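Local coordinates for protein succinyl-CoA ligase (ADP-forming) subunit alpha (Methanosaeta concilii, PDB 6HXI) that binds coenzyme A through a Rossmann-like domain of the succinyl-CoA synthetase superfamily and assembles with a citrate lyase subunit, its own C-terminal region resembling citrate synthase, at residues Lys14-Tyr20 with Pro40-Ile46; Ile71-Ala75 with Glu99-Thr105; Ala81-Phe87 with Ile106-Ile112; Ala88-Ala93 with Val111-Val116. Numbering follows the deposited sequence.

Interaction 1 (Lys14-Tyr20 with Pro40-Ile46); sequences KAFVYGY and PSISAII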
# COMPACT_ATOMS: atom_id res chain seq x y z
N LYS B 14 -18.44 34.52 -30.88
CA LYS B 14 -17.64 33.53 -30.16
C LYS B 14 -16.53 34.30 -29.43
O LYS B 14 -15.95 35.26 -29.96
CB LYS B 14 -17.09 32.46 -31.11
CG LYS B 14 -18.15 31.48 -31.60
CD LYS B 14 -18.57 30.49 -30.52
CE LYS B 14 -19.31 29.32 -31.11
NZ LYS B 14 -19.40 28.20 -30.14
N ALA B 15 -16.27 33.90 -28.20
CA ALA B 15 -15.36 34.60 -27.32
C ALA B 15 -14.40 33.70 -26.55
O ALA B 15 -14.64 32.50 -26.40
CB ALA B 15 -16.16 35.44 -26.32
N PHE B 16 -13.32 34.33 -26.03
CA PHE B 16 -12.38 33.73 -25.12
C PHE B 16 -12.60 34.43 -23.81
O PHE B 16 -12.87 35.63 -23.79
CB PHE B 16 -10.93 33.96 -25.55
CG PHE B 16 -10.52 33.39 -26.89
CD1 PHE B 16 -10.66 32.03 -27.15
CD2 PHE B 16 -9.91 34.19 -27.84
CE1 PHE B 16 -10.22 31.49 -28.37
CE2 PHE B 16 -9.51 33.66 -29.07
CZ PHE B 16 -9.64 32.31 -29.32
N VAL B 17 -12.52 33.70 -22.72
CA VAL B 17 -12.58 34.27 -21.40
C VAL B 17 -11.17 34.12 -20.87
O VAL B 17 -10.70 32.99 -20.69
CB VAL B 17 -13.65 33.59 -20.48
CG1 VAL B 17 -13.52 34.09 -19.03
CG2 VAL B 17 -15.05 33.83 -21.01
N TYR B 18 -10.45 35.23 -20.70
CA TYR B 18 -9.10 35.24 -20.13
C TYR B 18 -9.26 35.34 -18.61
O TYR B 18 -9.81 36.33 -18.09
CB TYR B 18 -8.25 36.43 -20.66
CG TYR B 18 -6.81 36.33 -20.21
CD1 TYR B 18 -6.44 36.71 -18.93
CD2 TYR B 18 -5.84 35.76 -21.04
CE1 TYR B 18 -5.14 36.54 -18.48
CE2 TYR B 18 -4.53 35.60 -20.60
CZ TYR B 18 -4.19 35.98 -19.32
OH TYR B 18 -2.90 35.84 -18.87
N GLY B 19 -8.79 34.30 -17.92
CA GLY B 19 -8.86 34.21 -16.47
C GLY B 19 -9.85 33.14 -16.07
O GLY B 19 -10.93 33.06 -16.66
N TYR B 20 -9.50 32.33 -15.07
CA TYR B 20 -10.36 31.24 -14.62
C TYR B 20 -11.50 31.72 -13.74
O TYR B 20 -11.49 31.53 -12.53
CB TYR B 20 -9.53 30.11 -13.96
CG TYR B 20 -10.22 28.77 -13.98
CD1 TYR B 20 -10.78 28.27 -15.14
CD2 TYR B 20 -10.34 28.01 -12.81
CE1 TYR B 20 -11.45 27.04 -15.16
CE2 TYR B 20 -10.98 26.77 -12.83
CZ TYR B 20 -11.50 26.28 -14.01
OH TYR B 20 -12.15 25.06 -14.03
N PRO B 40 -22.67 27.72 -27.66
CA PRO B 40 -22.18 28.57 -26.57
C PRO B 40 -21.39 29.77 -27.12
O PRO B 40 -20.76 29.67 -28.18
CB PRO B 40 -21.25 27.64 -25.79
CG PRO B 40 -21.74 26.27 -26.12
CD PRO B 40 -22.09 26.36 -27.55
N SER B 41 -21.42 30.90 -26.43
CA SER B 41 -20.71 32.12 -26.85
C SER B 41 -19.20 32.06 -26.54
O SER B 41 -18.50 33.03 -26.83
CB SER B 41 -21.31 33.33 -26.15
OG SER B 41 -21.14 33.22 -24.74
N ILE B 42 -18.72 30.97 -25.90
CA ILE B 42 -17.34 30.80 -25.48
C ILE B 42 -16.70 29.65 -26.24
O ILE B 42 -17.15 28.51 -26.11
CB ILE B 42 -17.25 30.55 -23.94
CG1 ILE B 42 -17.84 31.74 -23.14
CG2 ILE B 42 -15.82 30.19 -23.51
CD1 ILE B 42 -18.07 31.41 -21.62
N SER B 43 -15.63 29.94 -26.99
CA SER B 43 -14.87 28.94 -27.73
C SER B 43 -13.83 28.32 -26.78
O SER B 43 -13.66 27.10 -26.79
CB SER B 43 -14.17 29.59 -28.93
OG SER B 43 -15.09 29.93 -29.95
N ALA B 44 -13.13 29.16 -25.96
CA ALA B 44 -12.11 28.66 -25.02
C ALA B 44 -11.90 29.58 -23.83
O ALA B 44 -12.26 30.77 -23.85
CB ALA B 44 -10.77 28.44 -25.74
N ILE B 45 -11.26 29.03 -22.80
CA ILE B 45 -10.85 29.76 -21.61
C ILE B 45 -9.34 29.91 -21.72
O ILE B 45 -8.67 28.98 -22.18
CB ILE B 45 -11.27 29.04 -20.32
CG1 ILE B 45 -12.80 28.86 -20.28
CG2 ILE B 45 -10.78 29.77 -19.07
CD1 ILE B 45 -13.19 27.54 -19.80
N ILE B 46 -8.80 31.06 -21.32
CA ILE B 46 -7.36 31.23 -21.30
C ILE B 46 -6.98 31.26 -19.82
O ILE B 46 -7.44 32.12 -19.07
CB ILE B 46 -6.85 32.44 -22.16
CG1 ILE B 46 -7.43 32.38 -23.60
CG2 ILE B 46 -5.32 32.45 -22.19
CD1 ILE B 46 -7.43 33.67 -24.33
O HOH W 1 -16.12 27.30 -30.68
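K14 reaches back along its neighbour: NZ donates to the carbonyl of P40 (K14 NZ to P40 O 2.8 Å) and also bonds S39. A15 N makes a weak bond to S41 O (2.8 Å), and A15 O accepts from S43 N (2.8 Å). A15 faces I42, but F16 faces A44, so S43 is an extra residue, a beta bulge where the second strand turns a corner. The F16 ring meets A44 CB at its edge (F16 CD1 to A44 CB 3.9 Å). The two strands flank helix 22-34 in sequence and form the first beta-alpha-beta unit of the Rossmann-like CoA-binding domain. V17 restores regular pairing, its N bonded to A44 O (3.2 Å) and its O to I46 N (2.8 Å); V17 CG2 packs on I42 CD1 at 3.9 Å, on the face that helix 22-34 covers. On the other face Y18 CD2 lies 3.5 Å from I46 CG2. G19, whose phi of 109° suits glycine, bonds through its N to I46 O (2.8 Å). Beyond it the ring edge of Y20 meets I45 (Y20 CD1 to I45 CG2 4.2 Å), and the Y20 hydroxyl bonds H54.

Interaction 2 (Ile71-Ala75 with Glu99-Thr105); sequences IPLAA and EALKEDT
I71, with 72 Å² covered, opens a helical turn (71-75, A75 N to I71 O 2.9 Å) and points its CB at the end of helix 93-102. In the m,t rotamer its CG2 lies 3.9 Å from both A100 CA and E103 CG. Between CA atoms, I71 to A100 is 6.4 Å, P72 to E103 7.0 Å and A75 to T105 6.9 Å. E103 (62 Å²) follows the last helical turn in extended conformation (phi/psi -76/126°). It points its CB toward the other segment, and in the m,m rotamer E103 OE2 lies 3.5 Å from P72 CG and E103 OE1 3.4 Å from A75 CB. These are neighbouring helices on one face of the Rossmann-like sheet, where I71 and A100 both touch M84 of strand 83-86. E99 (49 Å²), extended in t,t, brings OE1 to 3.4 Å from P72 CD. No direct hydrogen bond joins the segments; two waters do. One accepts from I71 N (3.0 Å) and donates to E99 OE2 (2.8 Å), the other donates to P72 O and E103 OE1, both at 2.8 Å.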
# COMPACT_ATOMS: atom_id res chain seq x y z
N ILE B 71 -2.90 33.33 -25.08
CA ILE B 71 -3.79 33.97 -26.06
C ILE B 71 -3.43 33.52 -27.50
O ILE B 71 -4.35 33.07 -28.18
CB ILE B 71 -3.85 35.50 -25.88
CG1 ILE B 71 -4.47 35.88 -24.53
CG2 ILE B 71 -4.59 36.17 -27.05
CD1 ILE B 71 -4.07 37.32 -24.00
N PRO B 72 -2.14 33.56 -27.97
CA PRO B 72 -1.83 33.06 -29.33
C PRO B 72 -2.21 31.59 -29.58
O PRO B 72 -2.58 31.27 -30.70
CB PRO B 72 -0.32 33.26 -29.44
CG PRO B 72 -0.01 34.34 -28.48
CD PRO B 72 -0.91 34.08 -27.33
N LEU B 73 -2.10 30.71 -28.57
CA LEU B 73 -2.45 29.30 -28.74
C LEU B 73 -3.96 29.11 -28.90
O LEU B 73 -4.39 28.32 -29.75
CB LEU B 73 -1.92 28.42 -27.60
CG LEU B 73 -0.45 28.03 -27.68
CD1 LEU B 73 0.04 27.50 -26.36
CD2 LEU B 73 -0.21 26.98 -28.76
N ALA B 74 -4.75 29.86 -28.12
CA ALA B 74 -6.22 29.81 -28.19
C ALA B 74 -6.68 30.39 -29.51
O ALA B 74 -7.51 29.76 -30.17
CB ALA B 74 -6.84 30.58 -27.03
N ALA B 75 -6.12 31.55 -29.92
CA ALA B 75 -6.48 32.24 -31.16
C ALA B 75 -6.25 31.36 -32.39
O ALA B 75 -7.12 31.29 -33.25
CB ALA B 75 -5.73 33.56 -31.28
N GLU B 99 -1.52 41.93 -25.93
CA GLU B 99 -1.29 40.66 -26.63
C GLU B 99 -2.53 40.24 -27.45
O GLU B 99 -2.39 39.86 -28.61
CB GLU B 99 -0.86 39.57 -25.65
CG GLU B 99 -0.22 38.36 -26.31
CD GLU B 99 0.26 37.28 -25.35
OE1 GLU B 99 1.05 36.41 -25.79
OE2 GLU B 99 -0.13 37.31 -24.16
N ALA B 100 -3.73 40.35 -26.87
CA ALA B 100 -4.97 40.03 -27.59
C ALA B 100 -5.19 40.96 -28.79
O ALA B 100 -5.62 40.48 -29.85
CB ALA B 100 -6.15 40.10 -26.64
N LEU B 101 -4.90 42.29 -28.64
CA LEU B 101 -5.06 43.29 -29.71
C LEU B 101 -4.08 43.03 -30.89
O LEU B 101 -4.42 43.30 -32.04
CB LEU B 101 -4.88 44.74 -29.16
CG LEU B 101 -5.98 45.33 -28.24
CD1 LEU B 101 -5.55 46.68 -27.67
CD2 LEU B 101 -7.32 45.50 -28.97
N LYS B 102 -2.91 42.47 -30.60
CA LYS B 102 -1.91 42.11 -31.60
C LYS B 102 -2.33 40.86 -32.43
O LYS B 102 -1.78 40.64 -33.50
CB LYS B 102 -0.51 41.96 -30.97
CG LYS B 102 0.12 43.32 -30.62
CD LYS B 102 1.13 43.25 -29.48
CE LYS B 102 1.47 44.62 -28.93
NZ LYS B 102 2.37 44.54 -27.75
N GLU B 103 -3.32 40.09 -31.93
CA GLU B 103 -3.88 38.93 -32.63
C GLU B 103 -4.80 39.41 -33.74
O GLU B 103 -5.72 40.18 -33.46
CB GLU B 103 -4.68 38.02 -31.67
CG GLU B 103 -3.84 37.18 -30.73
CD GLU B 103 -2.85 36.24 -31.39
OE1 GLU B 103 -3.20 35.58 -32.40
OE2 GLU B 103 -1.70 36.17 -30.89
N ASP B 104 -4.57 38.95 -34.98
CA ASP B 104 -5.34 39.32 -36.16
C ASP B 104 -6.83 38.95 -36.09
O ASP B 104 -7.65 39.63 -36.69
CB ASP B 104 -4.71 38.74 -37.44
CG ASP B 104 -3.33 39.29 -37.77
OD1 ASP B 104 -3.11 40.51 -37.57
OD2 ASP B 104 -2.48 38.50 -38.26
N THR B 105 -7.16 37.88 -35.35
CA THR B 105 -8.54 37.38 -35.23
C THR B 105 -9.36 38.05 -34.13
O THR B 105 -10.58 37.96 -34.17
CB THR B 105 -8.54 35.86 -35.06
OG1 THR B 105 -7.74 35.52 -33.93
CG2 THR B 105 -8.06 35.13 -36.34
O HOH W 2 -1.18 34.88 -23.18
O HOH W 3 -2.31 32.98 -32.96

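Interaction 3 (Ala81-Phe87 with Ile106-Ile112); sequences ADVMVNF and IRIVAVI. With COA (coenzyme A), chain G.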
# COMPACT_ATOMS: atom_id res chain seq x y z
N ALA B 81 -13.31 33.07 -32.89
CA ALA B 81 -13.54 33.86 -31.68
C ALA B 81 -12.88 35.25 -31.88
O ALA B 81 -11.66 35.33 -32.02
CB ALA B 81 -12.95 33.14 -30.46
N ASP B 82 -13.69 36.31 -31.95
CA ASP B 82 -13.21 37.68 -32.19
C ASP B 82 -13.33 38.60 -30.95
O ASP B 82 -12.98 39.78 -31.01
CB ASP B 82 -13.90 38.28 -33.43
CG ASP B 82 -15.32 38.79 -33.20
OD1 ASP B 82 -16.09 38.10 -32.50
OD2 ASP B 82 -15.66 39.85 -33.76
N VAL B 83 -13.83 38.05 -29.84
CA VAL B 83 -13.99 38.76 -28.59
C VAL B 83 -13.14 38.12 -27.49
O VAL B 83 -13.13 36.89 -27.39
CB VAL B 83 -15.49 38.81 -28.16
CG1 VAL B 83 -15.66 39.49 -26.80
CG2 VAL B 83 -16.34 39.50 -29.21
N MET B 84 -12.45 38.94 -26.66
CA MET B 84 -11.80 38.46 -25.45
C MET B 84 -12.37 39.18 -24.23
O MET B 84 -12.35 40.41 -24.18
CB MET B 84 -10.27 38.56 -25.47
CG MET B 84 -9.65 37.88 -24.25
SD MET B 84 -7.86 37.76 -24.25
CE MET B 84 -7.40 39.19 -23.22
N VAL B 85 -12.88 38.41 -23.23
CA VAL B 85 -13.38 38.91 -21.95
C VAL B 85 -12.21 38.74 -21.02
O VAL B 85 -11.83 37.60 -20.70
CB VAL B 85 -14.67 38.18 -21.47
CG1 VAL B 85 -15.17 38.76 -20.15
CG2 VAL B 85 -15.77 38.23 -22.54
N ASN B 86 -11.53 39.86 -20.68
CA ASN B 86 -10.29 39.89 -19.92
C ASN B 86 -10.50 40.12 -18.43
O ASN B 86 -10.74 41.26 -18.00
CB ASN B 86 -9.32 40.91 -20.53
CG ASN B 86 -7.91 40.86 -19.98
OD1 ASN B 86 -7.58 40.07 -19.11
ND2 ASN B 86 -7.02 41.68 -20.51
N PHE B 87 -10.37 39.05 -17.63
CA PHE B 87 -10.48 39.11 -16.17
C PHE B 87 -9.12 39.15 -15.47
O PHE B 87 -9.05 38.85 -14.29
CB PHE B 87 -11.27 37.92 -15.62
CG PHE B 87 -12.75 38.01 -15.84
CD1 PHE B 87 -13.55 38.79 -15.01
CD2 PHE B 87 -13.37 37.24 -16.82
CE1 PHE B 87 -14.94 38.85 -15.21
CE2 PHE B 87 -14.75 37.30 -17.01
CZ PHE B 87 -15.52 38.14 -16.22
N ILE B 106 -8.72 38.72 -33.16
CA ILE B 106 -9.47 39.39 -32.09
C ILE B 106 -9.75 40.84 -32.48
O ILE B 106 -8.86 41.53 -32.96
CB ILE B 106 -8.80 39.21 -30.69
CG1 ILE B 106 -8.90 37.74 -30.25
CG2 ILE B 106 -9.43 40.12 -29.62
CD1 ILE B 106 -7.68 37.23 -29.52
N ARG B 107 -11.01 41.26 -32.32
CA ARG B 107 -11.51 42.60 -32.65
C ARG B 107 -11.93 43.40 -31.40
O ARG B 107 -11.74 44.62 -31.36
CB ARG B 107 -12.68 42.44 -33.64
CG ARG B 107 -13.36 43.73 -34.06
CD ARG B 107 -14.64 43.42 -34.80
NE ARG B 107 -15.51 44.59 -34.89
CZ ARG B 107 -16.81 44.56 -34.61
NH1 ARG B 107 -17.40 43.43 -34.23
NH2 ARG B 107 -17.54 45.67 -34.72
N ILE B 108 -12.51 42.72 -30.38
CA ILE B 108 -12.99 43.35 -29.14
C ILE B 108 -12.35 42.74 -27.90
O ILE B 108 -12.27 41.51 -27.77
CB ILE B 108 -14.55 43.31 -29.06
CG1 ILE B 108 -15.23 43.94 -30.30
CG2 ILE B 108 -15.08 43.95 -27.76
CD1 ILE B 108 -16.32 43.12 -30.85
N VAL B 109 -11.87 43.61 -26.98
CA VAL B 109 -11.34 43.21 -25.70
C VAL B 109 -12.09 44.00 -24.64
O VAL B 109 -12.13 45.23 -24.71
CB VAL B 109 -9.79 43.35 -25.52
CG1 VAL B 109 -9.33 42.71 -24.22
CG2 VAL B 109 -9.01 42.78 -26.71
N ALA B 110 -12.70 43.30 -23.67
CA ALA B 110 -13.38 43.92 -22.54
C ALA B 110 -12.47 43.75 -21.34
O ALA B 110 -12.14 42.62 -20.98
CB ALA B 110 -14.72 43.22 -22.29
N VAL B 111 -11.99 44.87 -20.78
CA VAL B 111 -11.09 44.93 -19.63
C VAL B 111 -11.91 45.16 -18.36
O VAL B 111 -12.45 46.24 -18.16
CB VAL B 111 -9.96 45.99 -19.81
CG1 VAL B 111 -8.94 45.90 -18.68
CG2 VAL B 111 -9.26 45.84 -21.16
N ILE B 112 -11.98 44.15 -17.50
CA ILE B 112 -12.77 44.20 -16.27
C ILE B 112 -12.01 44.88 -15.11
O ILE B 112 -12.66 45.50 -14.27
CB ILE B 112 -13.26 42.76 -15.86
CG1 ILE B 112 -13.93 41.97 -17.05
CG2 ILE B 112 -14.15 42.76 -14.62
CD1 ILE B 112 -15.02 42.59 -17.86
N1A COA G . 1.49 32.35 -5.45
C2A COA G . 1.80 33.52 -6.03
N3A COA G . 0.98 34.41 -6.61
C4A COA G . -0.29 33.97 -6.60
C5A COA G . -0.76 32.79 -6.05
C6A COA G . 0.19 31.97 -5.41
N6A COA G . -0.13 30.86 -4.75
N7A COA G . -2.11 32.63 -6.32
C8A COA G . -2.43 33.69 -7.01
N9A COA G . -1.38 34.55 -7.23
C1B COA G . -1.38 35.80 -7.99
C2B COA G . -1.86 35.69 -9.43
O2B COA G . -0.82 35.23 -10.29
C3B COA G . -2.25 37.14 -9.70
O3B COA G . -1.09 37.96 -10.00
P3B COA G . -1.15 39.29 -10.88
O7A COA G . -2.20 40.16 -10.28
O8A COA G . 0.22 39.87 -10.82
O9A COA G . -1.45 38.83 -12.32
C4B COA G . -2.73 37.67 -8.34
O4B COA G . -2.26 36.72 -7.36
C5B COA G . -4.22 37.86 -8.21
O5B COA G . -4.86 36.69 -8.78
P1A COA G . -6.19 36.83 -9.72
O1A COA G . -6.93 35.55 -9.90
O2A COA G . -5.89 37.54 -11.03
O3A COA G . -6.97 37.82 -8.74
P2A COA G . -8.41 38.44 -8.51
O4A COA G . -9.20 37.56 -7.62
O5A COA G . -8.16 39.78 -7.84
O6A COA G . -9.11 38.61 -9.96
CBP COA G . -10.32 40.43 -11.04
CCP COA G . -8.95 39.79 -10.76
CDP COA G . -10.09 41.67 -11.92
CEP COA G . -11.25 39.45 -11.77
CAP COA G . -10.96 40.84 -9.68
OAP COA G . -10.03 41.51 -8.85
C9P COA G . -12.25 41.65 -9.76
O9P COA G . -13.33 41.07 -9.96
N8P COA G . -12.14 42.97 -9.58
C7P COA G . -13.27 43.88 -9.72
C6P COA G . -13.08 44.83 -10.88
C5P COA G . -14.20 45.84 -10.97
O5P COA G . -14.79 46.22 -9.96
N4P COA G . -14.50 46.28 -12.19
C3P COA G . -15.61 47.18 -12.46
C2P COA G . -16.94 46.45 -12.54
S1P COA G . -18.14 47.70 -13.08
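Six backbone hydrogen bonds tie the segments together in parallel. D82 O accepts from both R107 N (2.8 Å) and I108 N (3.0 Å). Then M84 N binds I108 O (2.8 Å), M84 O takes A110 N (3.0 Å), N86 N binds A110 O (2.8 Å), and N86 O receives I112 N (3.2 Å). At the far end I112 O accepts from N4P of coenzyme A at 2.9 Å, so the first carbonyl beyond strand 108-111 holds the pantetheine arm. D82 OD2 and R107 NH1 remain 4.0 Å apart, beyond a salt bridge; the guanidinium bonds V7 O instead. The N86 side-chain amide is held by T96 and T97 (through ND2) and by the backbone N of A88 (through OD1). Strands 83-86 and 108-111, 11° from parallel and joined through helix 93-102, form a beta-alpha-beta unit in the Rossmann-like sheet, and coenzyme A lies at their C-terminal ends, as is usual for ligands of this fold. V83, V85, I108 and A110 line one face of the sheet, with V83 CG2 and I108 CD1 4.0 Å apart. M84, N86, V109 and V111 lie on the other, beneath helix 93-102, where M84 CE approaches V109 CG1 at 4.1 Å. Past the strands, I112 CG1 sits over the face of the F87 ring in a CH-pi contact, 4.1 Å from the centroid, while the ring edge meets CEP of the ligand.

Interaction 4 (Ala88-Ala93 with Val111-Val116); sequences ASHRSA and VIAEGV. With COA (coenzyme A), chain G.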
# COMPACT_ATOMS: atom_id res chain seq x y z
N ALA B 88 -8.06 39.55 -16.18
CA ALA B 88 -6.73 39.70 -15.57
C ALA B 88 -6.79 40.83 -14.53
O ALA B 88 -7.60 41.73 -14.67
CB ALA B 88 -5.70 40.05 -16.64
N SER B 89 -5.96 40.78 -13.49
CA SER B 89 -5.91 41.84 -12.47
C SER B 89 -5.38 43.18 -13.11
O SER B 89 -4.89 43.18 -14.25
CB SER B 89 -5.00 41.43 -11.32
OG SER B 89 -3.65 41.80 -11.59
N HIS B 90 -5.40 44.29 -12.35
CA HIS B 90 -4.89 45.57 -12.83
C HIS B 90 -3.38 45.53 -13.11
O HIS B 90 -2.86 46.36 -13.82
CB HIS B 90 -5.27 46.71 -11.88
CG HIS B 90 -4.61 46.70 -10.54
ND1 HIS B 90 -5.16 46.00 -9.46
CD2 HIS B 90 -3.53 47.39 -10.10
CE1 HIS B 90 -4.36 46.25 -8.43
NE2 HIS B 90 -3.37 47.07 -8.77
N ARG B 91 -2.71 44.52 -12.54
CA ARG B 91 -1.28 44.31 -12.70
C ARG B 91 -0.96 43.61 -14.00
O ARG B 91 0.16 43.75 -14.49
CB ARG B 91 -0.71 43.53 -11.49
CG ARG B 91 -0.80 44.31 -10.17
CD ARG B 91 -0.46 43.44 -8.96
NE ARG B 91 -1.46 42.40 -8.82
CZ ARG B 91 -2.59 42.51 -8.14
NH1 ARG B 91 -3.48 41.55 -8.17
NH2 ARG B 91 -2.82 43.59 -7.40
N SER B 92 -1.94 42.91 -14.60
CA SER B 92 -1.76 42.11 -15.81
C SER B 92 -2.64 42.51 -16.99
O SER B 92 -2.46 42.00 -18.10
CB SER B 92 -2.00 40.64 -15.49
OG SER B 92 -1.01 40.17 -14.59
N ALA B 93 -3.63 43.38 -16.75
CA ALA B 93 -4.60 43.85 -17.73
C ALA B 93 -3.96 44.42 -18.99
O ALA B 93 -4.38 44.05 -20.08
CB ALA B 93 -5.54 44.85 -17.10
N VAL B 111 -11.99 44.87 -20.78
CA VAL B 111 -11.09 44.93 -19.63
C VAL B 111 -11.91 45.16 -18.36
O VAL B 111 -12.45 46.24 -18.16
CB VAL B 111 -9.96 45.99 -19.81
CG1 VAL B 111 -8.94 45.90 -18.68
CG2 VAL B 111 -9.26 45.84 -21.16
N ILE B 112 -11.98 44.15 -17.50
CA ILE B 112 -12.77 44.20 -16.27
C ILE B 112 -12.01 44.88 -15.11
O ILE B 112 -12.66 45.50 -14.27
CB ILE B 112 -13.26 42.76 -15.86
CG1 ILE B 112 -13.93 41.97 -17.05
CG2 ILE B 112 -14.15 42.76 -14.62
CD1 ILE B 112 -15.02 42.59 -17.86
N ALA B 113 -10.68 44.72 -15.04
CA ALA B 113 -9.89 45.22 -13.92
C ALA B 113 -10.06 46.68 -13.61
O ALA B 113 -10.14 47.52 -14.50
CB ALA B 113 -8.41 44.92 -14.13
N GLU B 114 -10.14 46.97 -12.32
CA GLU B 114 -10.21 48.29 -11.74
C GLU B 114 -8.79 48.58 -11.21
O GLU B 114 -8.12 47.65 -10.72
CB GLU B 114 -11.22 48.31 -10.59
CG GLU B 114 -11.51 49.73 -10.10
CD GLU B 114 -12.79 49.99 -9.31
OE1 GLU B 114 -13.40 51.06 -9.52
OE2 GLU B 114 -13.15 49.14 -8.46
N GLY B 115 -8.34 49.83 -11.36
CA GLY B 115 -7.03 50.28 -10.90
C GLY B 115 -5.91 50.19 -11.92
O GLY B 115 -4.75 50.03 -11.54
N VAL B 116 -6.27 50.23 -13.22
CA VAL B 116 -5.31 50.21 -14.33
C VAL B 116 -4.75 51.63 -14.52
O VAL B 116 -5.54 52.58 -14.62
CB VAL B 116 -5.95 49.64 -15.64
CG1 VAL B 116 -4.96 49.68 -16.81
CG2 VAL B 116 -6.48 48.22 -15.44
N1A COA G . 1.49 32.35 -5.45
C2A COA G . 1.80 33.52 -6.03
N3A COA G . 0.98 34.41 -6.61
C4A COA G . -0.29 33.97 -6.60
C5A COA G . -0.76 32.79 -6.05
C6A COA G . 0.19 31.97 -5.41
N6A COA G . -0.13 30.86 -4.75
N7A COA G . -2.11 32.63 -6.32
C8A COA G . -2.43 33.69 -7.01
N9A COA G . -1.38 34.55 -7.23
C1B COA G . -1.38 35.80 -7.99
C2B COA G . -1.86 35.69 -9.43
O2B COA G . -0.82 35.23 -10.29
C3B COA G . -2.25 37.14 -9.70
O3B COA G . -1.09 37.96 -10.00
P3B COA G . -1.15 39.29 -10.88
O7A COA G . -2.20 40.16 -10.28
O8A COA G . 0.22 39.87 -10.82
O9A COA G . -1.45 38.83 -12.32
C4B COA G . -2.73 37.67 -8.34
O4B COA G . -2.26 36.72 -7.36
C5B COA G . -4.22 37.86 -8.21
O5B COA G . -4.86 36.69 -8.78
P1A COA G . -6.19 36.83 -9.72
O1A COA G . -6.93 35.55 -9.90
O2A COA G . -5.89 37.54 -11.03
O3A COA G . -6.97 37.82 -8.74
P2A COA G . -8.41 38.44 -8.51
O4A COA G . -9.20 37.56 -7.62
O5A COA G . -8.16 39.78 -7.84
O6A COA G . -9.11 38.61 -9.96
CBP COA G . -10.32 40.43 -11.04
CCP COA G . -8.95 39.79 -10.76
CDP COA G . -10.09 41.67 -11.92
CEP COA G . -11.25 39.45 -11.77
CAP COA G . -10.96 40.84 -9.68
OAP COA G . -10.03 41.51 -8.85
C9P COA G . -12.25 41.65 -9.76
O9P COA G . -13.33 41.07 -9.96
N8P COA G . -12.14 42.97 -9.58
C7P COA G . -13.27 43.88 -9.72
C6P COA G . -13.08 44.83 -10.88
C5P COA G . -14.20 45.84 -10.97
O5P COA G . -14.79 46.22 -9.96
N4P COA G . -14.50 46.28 -12.19
C3P COA G . -15.61 47.18 -12.46
C2P COA G . -16.94 46.45 -12.54
S1P COA G . -18.14 47.70 -13.08
O HOH W 4 -9.11 42.97 -16.59
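Two loops at the C-terminal ends of neighbouring strands form part of the coenzyme A pocket. Segment 88-93 binds the 3'-phosphate of coenzyme A: its O7A accepts from S89 OG (2.6 Å), R91 NE and R91 NH1 (both 2.8 Å), and S92 OG donates to its O9A at 2.7 Å. S89 OG also accepts from R91 N (3.0 Å), an ST turn, in a loop that curls round the phosphate. S92 stands at the N-cap position of helix 93-102, but its side chain makes no capping bond. K479 of the second subunit bonds both the ligand and S92. In 111-116 the I112 carbonyl O receives N4P (2.9 Å), so in this Rossmann-like domain each loop holds one part of coenzyme A. The loops meet without a direct hydrogen bond; a water donates to A88 O (2.7 Å) and accepts from A113 N (2.8 Å). A93 CB packs against V111 CG1 (3.9 Å), A113 CB (4.1 Å) and V116 CG2 (3.9 Å). H90 CB lies 3.2 Å from E114 O, and H90 CD2 3.2 Å from G115 O.

Interactions 1 and 3 are adjacent parts of one sheet, their centres 9 Å apart: strand 15-18 also pairs with strand 83-86, with Y18 N to V85 O at 2.7 Å and Y18 O to F87 N at 2.8 Å, both probable hydrogen bonds. Interaction 2 covers a face of this sheet; I71 CD1 and A100 CB each reach M84 SD at 3.8 Å, and F16 CZ lies 3.4 Å from A74 O. Interaction 4 continues from interaction 3, sharing V111 and I112, and both touch coenzyme A. Interactions 2 and 4 do not touch, their centres 18 Å apart: helix 93-102 runs from the phosphate-binding loop to the helix packing.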